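Long-range contacts in sensor protein CzcS (Pseudomonas aeruginosa, PDB 5GPO), which senses zinc as a membrane-bound histidine kinase, its sensor domain being the part studied here, and probably signals through a two-component system that governs metal detoxification and antibiotic resistance: residues A89-F94 with I108-R113; A80-L85 with P119-L124; G50-I55 with G68-A73; V75-A80 with Q95-G100. All coordinates share one frame; numbering follows the deposited sequence. Where two conformers were deposited one is given.

Contact 1: residues A89-F94 with I108-R113; sequences ARQPVF and IGASMR
Residues 89-94 run nearly antiparallel to strand 108-113 where the two touch, their end-to-end directions lying 157° apart. Val93 and Gly109 form a hydrogen-bonded pair: Val93 N donates to Gly109 O at 3.0 Å and Gly109 N to Val93 O at 2.9 Å, both donors lying in the carbonyl plane. Phe94 and Ile108 follow as a non-hydrogen-bonded pair. A cis peptide bond precedes Pro92, and beyond it the pairing passes from backbone to side chain. Gln91 carries its CG anti to the carbonyl carbon and is extended from there, so its amide lies alongside Ser111. Its OE1 accepts from Ser111 N (2.8 Å, N-H...O 171°), the donor standing above the carbonyl plane, while NE2 donates within the amide plane to Ser111 OG (2.9 Å). A water that donates to both Gln91 OE1 and Ser111 O gives the amide oxygen a second bond, and these contacts fix the rotation of the amide. Beyond this polar end, Ile108 CG1 lies over one face of the Phe94 ring, 4.1 Å from its centroid, and Ile108 CD1 packs on Pro92 CB at 3.7 Å. The hairpin of strands 93-98 and 104-113 forms one edge of the sheet within the chain. Helix 75-86 covers the Val93 side, Leu17 of the second subunit packs on Ile108 and Ala110, and strand 119-127 continues the sheet, its Gln121 hydrogen-bonded to Ser111 OG.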
# COMPACT_ATOMS: atom_id res chain seq x y z
N ALA B 89 8.88 5.77 -27.07
CA ALA B 89 10.07 6.06 -26.28
C ALA B 89 10.66 4.76 -25.73
O ALA B 89 9.95 3.77 -25.53
CB ALA B 89 9.75 7.02 -25.14
N ARG B 90 11.97 4.77 -25.49
CA ARG B 90 12.63 3.60 -24.92
C ARG B 90 12.01 3.25 -23.57
O ARG B 90 11.75 4.13 -22.75
CB ARG B 90 14.12 3.86 -24.76
N GLN B 91 11.77 1.96 -23.35
CA GLN B 91 11.14 1.50 -22.12
C GLN B 91 12.13 0.79 -21.20
O GLN B 91 13.07 0.15 -21.67
CB GLN B 91 9.97 0.58 -22.44
CG GLN B 91 8.90 1.25 -23.28
CD GLN B 91 7.63 0.43 -23.34
OE1 GLN B 91 7.52 -0.60 -22.67
NE2 GLN B 91 6.66 0.88 -24.13
N PRO B 92 11.90 0.88 -19.87
CA PRO B 92 10.83 1.66 -19.25
C PRO B 92 11.07 3.18 -19.33
O PRO B 92 12.22 3.61 -19.41
CB PRO B 92 10.83 1.16 -17.80
CG PRO B 92 12.22 0.70 -17.56
CD PRO B 92 12.68 0.12 -18.87
N VAL B 93 9.99 3.95 -19.38
CA VAL B 93 10.06 5.40 -19.43
C VAL B 93 9.93 5.95 -18.02
O VAL B 93 9.00 5.60 -17.29
CB VAL B 93 8.95 5.97 -20.34
CG1 VAL B 93 9.01 7.49 -20.35
CG2 VAL B 93 9.07 5.42 -21.76
N PHE B 94 10.85 6.83 -17.63
CA PHE B 94 10.84 7.48 -16.34
C PHE B 94 10.32 8.90 -16.48
O PHE B 94 10.55 9.58 -17.48
CB PHE B 94 12.24 7.53 -15.71
CG PHE B 94 12.66 6.25 -15.09
CD1 PHE B 94 12.33 5.97 -13.76
CD2 PHE B 94 13.39 5.31 -15.80
CE1 PHE B 94 12.72 4.78 -13.17
CE2 PHE B 94 13.79 4.12 -15.21
CZ PHE B 94 13.45 3.85 -13.89
N ILE B 108 7.08 5.59 -13.46
CA ILE B 108 7.71 4.72 -14.45
C ILE B 108 6.58 4.09 -15.24
O ILE B 108 5.51 3.78 -14.69
CB ILE B 108 8.63 3.66 -13.78
CG1 ILE B 108 9.50 2.95 -14.83
CG2 ILE B 108 7.85 2.66 -12.94
CD1 ILE B 108 10.53 2.00 -14.22
N GLY B 109 6.78 3.94 -16.54
CA GLY B 109 5.79 3.33 -17.40
C GLY B 109 6.39 2.29 -18.32
O GLY B 109 7.54 2.40 -18.76
N ALA B 110 5.60 1.25 -18.62
CA ALA B 110 6.04 0.27 -19.59
C ALA B 110 4.83 -0.44 -20.20
O ALA B 110 3.76 -0.52 -19.60
CB ALA B 110 7.00 -0.76 -18.98
N SER B 111 5.03 -0.94 -21.41
CA SER B 111 4.04 -1.79 -22.05
C SER B 111 4.26 -3.23 -21.59
O SER B 111 5.40 -3.67 -21.40
CB SER B 111 4.12 -1.70 -23.57
OG SER B 111 4.02 -0.37 -24.03
N MET B 112 3.15 -3.94 -21.36
CA MET B 112 3.18 -5.33 -20.95
C MET B 112 2.12 -6.09 -21.72
O MET B 112 1.28 -5.50 -22.40
CB MET B 112 2.95 -5.49 -19.44
CG MET B 112 4.01 -4.80 -18.64
SD MET B 112 3.89 -5.07 -16.88
CE MET B 112 5.15 -3.90 -16.36
N ARG B 113 2.18 -7.41 -21.63
CA ARG B 113 1.10 -8.26 -22.12
C ARG B 113 0.66 -9.15 -20.98
O ARG B 113 1.44 -9.97 -20.49
CB ARG B 113 1.51 -9.10 -23.33
CG ARG B 113 0.34 -9.91 -23.89
CD ARG B 113 0.67 -10.44 -25.28
NE ARG B 113 1.05 -9.36 -26.19
CZ ARG B 113 0.21 -8.67 -26.95
NH1 ARG B 113 -1.09 -8.94 -26.93
NH2 ARG B 113 0.66 -7.71 -27.74
O HOH W 1 8.59 -3.27 -21.78

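Contact 2: residues A80-L85 with P119-L124; sequences ALLARL and PVQVLL
Three leucines of helix 80-85 lean on two side chains of strand 119-124, and no hydrogen bond crosses between the segments. Leu81 sets its CG anti to the backbone N (chi1 178°), which places CD2 3.6 Å from Leu123 CD2. Leu85, one turn later, has the other common conformation, CG anti to the carbonyl carbon, and brings its CD1 to 3.8 Å from the same Leu123 CD2. That one methyl therefore touches both Leu81 and Leu85, Leu123 sliding past both helix side chains in the opposite direction. Gln121 starts like Leu123, CG anti to the carbonyl carbon, but folds at chi2 (-81°), so its OE1 meets Leu85 CD1 tip to tip at 3.7 Å. This buried amide oxygen is satisfied by Ser111 OG of the adjacent strand, which lets a polar group lie beside the leucines. Leu82 extends its CD1 to 4.2 Å from Gln121 CG. The axes of the two segments pass 9.6 Å apart at 140°, so helix 75-86 lies obliquely across one face of the antiparallel sheet, strand 119-127 having strands 51-57 and 104-113 as neighbours. Val122 and Leu124 belong to the other face, where Leu17 and Lys16 of the second subunit pack on them.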
# COMPACT_ATOMS: atom_id res chain seq x y z
N ALA B 80 1.17 12.71 -19.72
CA ALA B 80 2.46 12.93 -20.37
C ALA B 80 3.25 11.63 -20.49
O ALA B 80 3.88 11.37 -21.53
CB ALA B 80 3.27 13.98 -19.61
N LEU B 81 3.23 10.80 -19.45
CA LEU B 81 3.93 9.51 -19.49
C LEU B 81 3.30 8.57 -20.50
O LEU B 81 4.02 7.91 -21.27
CB LEU B 81 3.92 8.87 -18.10
CG LEU B 81 4.58 7.50 -18.00
CD1 LEU B 81 6.00 7.56 -18.51
CD2 LEU B 81 4.56 7.03 -16.55
N LEU B 82 1.97 8.49 -20.52
CA LEU B 82 1.29 7.64 -21.49
C LEU B 82 1.60 8.09 -22.91
O LEU B 82 1.71 7.25 -23.82
CB LEU B 82 -0.23 7.68 -21.25
CG LEU B 82 -1.07 7.01 -22.35
CD1 LEU B 82 -0.70 5.53 -22.43
CD2 LEU B 82 -2.56 7.18 -22.05
N ALA B 83 1.77 9.39 -23.12
CA ALA B 83 2.09 9.89 -24.45
C ALA B 83 3.50 9.49 -24.85
O ALA B 83 3.75 9.18 -26.02
CB ALA B 83 1.91 11.41 -24.49
N ARG B 84 4.43 9.47 -23.90
CA ARG B 84 5.78 9.03 -24.24
C ARG B 84 5.80 7.55 -24.59
O ARG B 84 6.52 7.14 -25.51
CB ARG B 84 6.74 9.35 -23.10
CG ARG B 84 7.03 10.83 -23.02
CD ARG B 84 7.82 11.19 -21.78
NE ARG B 84 9.16 10.63 -21.79
CZ ARG B 84 9.99 10.68 -20.75
NH1 ARG B 84 9.60 11.27 -19.63
NH2 ARG B 84 11.20 10.14 -20.83
N LEU B 85 4.99 6.73 -23.90
CA LEU B 85 4.91 5.31 -24.23
C LEU B 85 4.35 5.10 -25.63
O LEU B 85 4.88 4.31 -26.42
CB LEU B 85 4.04 4.59 -23.20
CG LEU B 85 4.58 4.40 -21.78
CD1 LEU B 85 3.50 3.79 -20.89
CD2 LEU B 85 5.82 3.52 -21.79
N PRO B 119 -2.95 -6.59 -24.20
CA PRO B 119 -1.81 -5.67 -24.16
C PRO B 119 -2.17 -4.46 -23.31
O PRO B 119 -3.23 -3.85 -23.49
CB PRO B 119 -1.60 -5.30 -25.63
CG PRO B 119 -2.95 -5.42 -26.23
CD PRO B 119 -3.67 -6.52 -25.49
N VAL B 120 -1.30 -4.13 -22.35
CA VAL B 120 -1.59 -3.09 -21.39
C VAL B 120 -0.42 -2.12 -21.28
O VAL B 120 0.74 -2.47 -21.56
CB VAL B 120 -1.95 -3.64 -19.98
CG1 VAL B 120 -3.26 -4.45 -20.02
CG2 VAL B 120 -0.77 -4.45 -19.35
N GLN B 121 -0.73 -0.89 -20.90
CA GLN B 121 0.26 0.10 -20.51
C GLN B 121 0.16 0.29 -19.00
O GLN B 121 -0.95 0.46 -18.48
CB GLN B 121 0.04 1.44 -21.22
CG GLN B 121 -0.08 1.38 -22.74
CD GLN B 121 1.27 1.31 -23.44
OE1 GLN B 121 2.27 0.92 -22.85
NE2 GLN B 121 1.29 1.69 -24.72
N VAL B 122 1.30 0.26 -18.32
CA VAL B 122 1.37 0.23 -16.86
C VAL B 122 2.03 1.51 -16.41
O VAL B 122 3.16 1.80 -16.80
CB VAL B 122 2.15 -1.00 -16.35
CG1 VAL B 122 2.29 -0.93 -14.80
CG2 VAL B 122 1.46 -2.30 -16.80
N LEU B 123 1.33 2.27 -15.57
CA LEU B 123 1.80 3.56 -15.08
C LEU B 123 1.93 3.46 -13.56
O LEU B 123 0.91 3.44 -12.85
CB LEU B 123 0.85 4.68 -15.49
CG LEU B 123 0.54 4.80 -16.98
CD1 LEU B 123 -0.48 5.92 -17.27
CD2 LEU B 123 1.80 5.06 -17.77
N LEU B 124 3.16 3.41 -13.06
CA LEU B 124 3.42 3.29 -11.63
C LEU B 124 4.01 4.59 -11.11
O LEU B 124 5.05 5.06 -11.60
CB LEU B 124 4.35 2.11 -11.36
CG LEU B 124 4.81 1.85 -9.92
CD1 LEU B 124 3.65 1.50 -8.99
CD2 LEU B 124 5.83 0.69 -9.95

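Contact 3: residues G50-I55 with G68-A73; sequences GLHLSI and GDQAAA
The imidazole of His52 has the methyl of Ala73 over one face, CB standing 4.0 Å from the ring centroid in a CH-pi contact, and Ser54 OG in plane at the edge. Asp69 O and the amide end of Gln70 approach the ring obliquely, the Gln70 amide plane being turned 65° from it. The ring reaches this place because CG is anti to the backbone N (chi1 -173°). The second flat group, the carboxylate of Asp69, serves both segments: OD2 offers its anti lone pair to Gly50 N at 2.9 Å, while OD1 is met from above the plane by Ala71 N at 2.8 Å, closing an Asx turn. Asp69 N in turn donates to Leu51 O, a short and fairly straight bond of 2.7 Å from above the carbonyl plane. Next to it, His52 and Gly68 form an antiparallel non-hydrogen-bonded pair with CA atoms only 4.1 Å apart; a beta carbon on Gly68 would collide with Leu51 O, so the lack of a side chain permits this closeness. Ala72 CB fills in against Gly50 O at 3.4 Å. The contact thus ends the first hairpin and turns the chain toward helix 75-86. The carboxylate of this buried residue is met by two backbone N-H donors, one to each oxygen, which probably favour its charged form and hold the 3-10 turn of residues 70-72 against the start of strand 51-57.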
# COMPACT_ATOMS: atom_id res chain seq x y z
N GLY B 50 1.30 5.62 -0.52
CA GLY B 50 2.23 6.46 -1.24
C GLY B 50 2.56 5.98 -2.63
O GLY B 50 3.49 6.49 -3.26
N LEU B 51 1.83 5.00 -3.13
CA LEU B 51 2.03 4.43 -4.44
C LEU B 51 0.69 4.41 -5.16
O LEU B 51 -0.37 4.28 -4.54
CB LEU B 51 2.63 3.02 -4.32
CG LEU B 51 3.98 2.84 -3.64
CD1 LEU B 51 4.10 1.40 -3.17
CD2 LEU B 51 5.11 3.15 -4.62
N HIS B 52 0.72 4.58 -6.48
CA HIS B 52 -0.49 4.48 -7.26
C HIS B 52 -0.20 3.69 -8.53
O HIS B 52 0.88 3.81 -9.11
CB HIS B 52 -1.06 5.86 -7.62
CG HIS B 52 -2.41 5.81 -8.27
ND1 HIS B 52 -2.56 5.68 -9.63
CD2 HIS B 52 -3.66 5.86 -7.75
CE1 HIS B 52 -3.85 5.66 -9.93
NE2 HIS B 52 -4.54 5.76 -8.80
N LEU B 53 -1.14 2.84 -8.92
CA LEU B 53 -0.93 2.01 -10.10
C LEU B 53 -2.10 2.15 -11.06
O LEU B 53 -3.26 1.98 -10.67
CB LEU B 53 -0.74 0.54 -9.70
CG LEU B 53 -0.46 -0.45 -10.84
CD1 LEU B 53 0.76 -0.02 -11.66
CD2 LEU B 53 -0.25 -1.85 -10.28
N SER B 54 -1.78 2.48 -12.32
CA SER B 54 -2.76 2.59 -13.39
C SER B 54 -2.41 1.61 -14.48
O SER B 54 -1.26 1.58 -14.96
CB SER B 54 -2.80 4.01 -13.98
OG SER B 54 -3.38 4.93 -13.10
N ILE B 55 -3.37 0.79 -14.89
CA ILE B 55 -3.19 -0.18 -15.95
C ILE B 55 -4.26 0.07 -16.99
O ILE B 55 -5.45 0.03 -16.67
CB ILE B 55 -3.24 -1.61 -15.40
CG1 ILE B 55 -2.04 -1.77 -14.46
CG2 ILE B 55 -3.24 -2.63 -16.54
CD1 ILE B 55 -1.75 -3.16 -14.12
N GLY B 68 -4.62 2.72 -5.38
CA GLY B 68 -3.48 3.28 -4.68
C GLY B 68 -3.80 4.64 -4.11
O GLY B 68 -4.97 5.00 -3.91
N ASP B 69 -2.75 5.42 -3.90
CA ASP B 69 -2.76 6.68 -3.17
C ASP B 69 -2.92 7.85 -4.15
O ASP B 69 -2.12 8.00 -5.07
CB ASP B 69 -1.44 6.79 -2.41
CG ASP B 69 -1.45 7.84 -1.33
OD1 ASP B 69 -2.09 8.90 -1.53
OD2 ASP B 69 -0.78 7.60 -0.29
N GLN B 70 -3.94 8.68 -3.95
CA GLN B 70 -4.07 9.82 -4.85
C GLN B 70 -2.99 10.87 -4.62
O GLN B 70 -2.73 11.68 -5.52
CB GLN B 70 -5.45 10.48 -4.72
CG GLN B 70 -6.53 9.87 -5.63
CD GLN B 70 -6.28 10.03 -7.13
OE1 GLN B 70 -5.76 11.05 -7.58
NE2 GLN B 70 -6.66 9.00 -7.90
N ALA B 71 -2.36 10.89 -3.45
CA ALA B 71 -1.21 11.76 -3.28
C ALA B 71 -0.07 11.36 -4.20
O ALA B 71 0.77 12.20 -4.53
CB ALA B 71 -0.75 11.76 -1.82
N ALA B 72 -0.02 10.11 -4.64
CA ALA B 72 1.00 9.67 -5.58
C ALA B 72 0.58 9.78 -7.03
O ALA B 72 1.36 9.41 -7.92
CB ALA B 72 1.42 8.22 -5.27
N ALA B 73 -0.61 10.30 -7.33
CA ALA B 73 -1.11 10.30 -8.69
C ALA B 73 -1.25 11.73 -9.22
O ALA B 73 -1.61 12.64 -8.48
CB ALA B 73 -2.47 9.59 -8.78

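Contact 4: residues V75-A80 with Q95-G100; sequences VAANRA and QSWSTG. With SO4 (sulfate ion), chain H.
Ring packing dominates the meeting of helix 75-80 with strand 95-98. Trp97, its CG anti to the backbone N (chi1 -161°), lays one face of its indole on the first turn of the helix: Ala77 CB sits 3.6 Å from the centroid of the five-membered ring as a CH-pi contact, and Ala77 CA lies over the centre of the whole ring system. Around this, Ala76 CB touches CZ2 of Trp97 at 3.8 Å and Ala80 CB touches its CZ3 at 3.5 Å, so small residues let the indole settle close to the helix backbone. The polar link comes from Gln95, extended so that its NE2 donates in its own amide plane to a lone pair of Ala77 O (2.8 Å, N-H...O 157°). Gln95 OE1 accepts a hydrogen bond from a water that also donates to Asn78 OD1, bridging helix and strand a second time. At the start of the helix a sulfate, probably from the crystallisation liquor, accepts from Ala76 N at 3.0 Å through its O3, and Ser74 OG binds it too. Helix 75-86 here covers edge strand 93-98, whose Gln95 and Trp97 pair by backbone hydrogen bonds with Ser107 and Leu105 of strand 104-113, while Asn78 reaches across to strand 119-127.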
# COMPACT_ATOMS: atom_id res chain seq x y z
N VAL B 75 -3.03 13.40 -12.80
CA VAL B 75 -3.68 13.24 -14.10
C VAL B 75 -2.76 13.72 -15.21
O VAL B 75 -2.59 13.05 -16.24
CB VAL B 75 -5.03 14.00 -14.13
CG1 VAL B 75 -5.54 14.13 -15.56
CG2 VAL B 75 -6.04 13.27 -13.26
N ALA B 76 -2.18 14.91 -15.02
CA ALA B 76 -1.33 15.51 -16.05
C ALA B 76 -0.07 14.69 -16.28
O ALA B 76 0.34 14.48 -17.43
CB ALA B 76 -0.96 16.94 -15.66
N ALA B 77 0.55 14.23 -15.20
CA ALA B 77 1.77 13.45 -15.33
C ALA B 77 1.52 12.14 -16.05
O ALA B 77 2.29 11.75 -16.94
CB ALA B 77 2.36 13.20 -13.95
N ASN B 78 0.45 11.42 -15.66
CA ASN B 78 0.09 10.18 -16.34
C ASN B 78 -0.18 10.41 -17.82
O ASN B 78 0.25 9.61 -18.67
CB ASN B 78 -1.12 9.54 -15.66
CG ASN B 78 -0.75 8.72 -14.46
OD1 ASN B 78 0.40 8.72 -14.02
ND2 ASN B 78 -1.72 8.00 -13.91
N ARG B 79 -0.87 11.50 -18.16
CA ARG B 79 -1.11 11.82 -19.57
C ARG B 79 0.22 11.99 -20.32
O ARG B 79 0.41 11.42 -21.40
CB ARG B 79 -1.99 13.07 -19.67
CG ARG B 79 -2.37 13.47 -21.09
CD ARG B 79 -3.41 14.60 -21.12
NE ARG B 79 -4.71 14.17 -20.62
CZ ARG B 79 -5.34 14.70 -19.57
NH1 ARG B 79 -4.80 15.72 -18.92
NH2 ARG B 79 -6.53 14.23 -19.20
N ALA B 80 1.17 12.71 -19.72
CA ALA B 80 2.46 12.93 -20.37
C ALA B 80 3.25 11.63 -20.49
O ALA B 80 3.88 11.37 -21.53
CB ALA B 80 3.27 13.98 -19.61
N GLN B 95 9.63 9.36 -15.44
CA GLN B 95 9.09 10.70 -15.45
C GLN B 95 9.18 11.28 -14.05
O GLN B 95 8.65 10.69 -13.11
CB GLN B 95 7.65 10.70 -15.93
CG GLN B 95 7.03 12.08 -15.93
CD GLN B 95 5.54 11.99 -16.00
OE1 GLN B 95 4.89 11.49 -15.07
NE2 GLN B 95 4.97 12.44 -17.11
N SER B 96 9.87 12.40 -13.92
CA SER B 96 9.73 13.22 -12.73
C SER B 96 8.73 14.32 -13.03
O SER B 96 8.56 14.73 -14.18
CB SER B 96 11.08 13.80 -12.29
OG SER B 96 12.02 12.75 -12.10
N TRP B 97 8.02 14.76 -11.99
CA TRP B 97 6.94 15.71 -12.17
C TRP B 97 6.78 16.50 -10.88
O TRP B 97 6.90 15.94 -9.79
CB TRP B 97 5.63 14.99 -12.52
CG TRP B 97 4.58 15.85 -13.15
CD1 TRP B 97 3.63 16.60 -12.50
CD2 TRP B 97 4.36 16.05 -14.55
NE1 TRP B 97 2.84 17.25 -13.42
CE2 TRP B 97 3.26 16.93 -14.68
CE3 TRP B 97 4.98 15.57 -15.71
CZ2 TRP B 97 2.77 17.34 -15.92
CZ3 TRP B 97 4.49 15.97 -16.94
CH2 TRP B 97 3.40 16.85 -17.04
N SER B 98 6.53 17.80 -10.99
CA SER B 98 6.31 18.61 -9.79
C SER B 98 5.15 19.55 -9.92
O SER B 98 4.90 20.01 -10.98
CB SER B 98 7.53 19.45 -9.45
OG SER B 98 8.15 19.78 -10.64
N THR B 99 4.47 19.84 -8.82
CA THR B 99 3.38 20.80 -8.87
C THR B 99 3.07 21.42 -7.53
O THR B 99 1.94 21.83 -7.24
CB THR B 99 2.17 20.09 -9.43
OG1 THR B 99 1.02 20.95 -9.37
CG2 THR B 99 1.96 18.77 -8.66
N GLY B 100 4.10 21.50 -6.69
CA GLY B 100 3.96 22.07 -5.37
C GLY B 100 5.07 21.64 -4.43
O GLY B 100 6.13 22.27 -4.36
S SO4 H . -2.46 17.37 -11.73
O1 SO4 H . -2.49 18.80 -12.06
O2 SO4 H . -3.14 17.14 -10.45
O3 SO4 H . -3.12 16.62 -12.79
O4 SO4 H . -1.05 16.98 -11.60
O HOH W 2 2.74 9.62 -14.08

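From the N terminus, the two helices of residues 7-25 and 34-47 lead into the sensor sheet, whose strand order 2-1-5-4-3 resembles that of PAS-like sensor domains. Contact 3 closes first, around the hairpin of strands 51-57 and 63-68, and stands in series with all the others. Helix 75-86 then opens two longer loops: contact 4 returns at strand 93-98, contact 2 only at strand 119-127. They share Ala80 and cross. Contact 1, the hairpin of strands 93-98 and 104-113, nests inside contact 2 but crosses contact 4. Helix 75-86 is thereby tied to both an edge and a central strand, while backbone pairing of 119-127 with 51-57 joins contact 3 to contact 2.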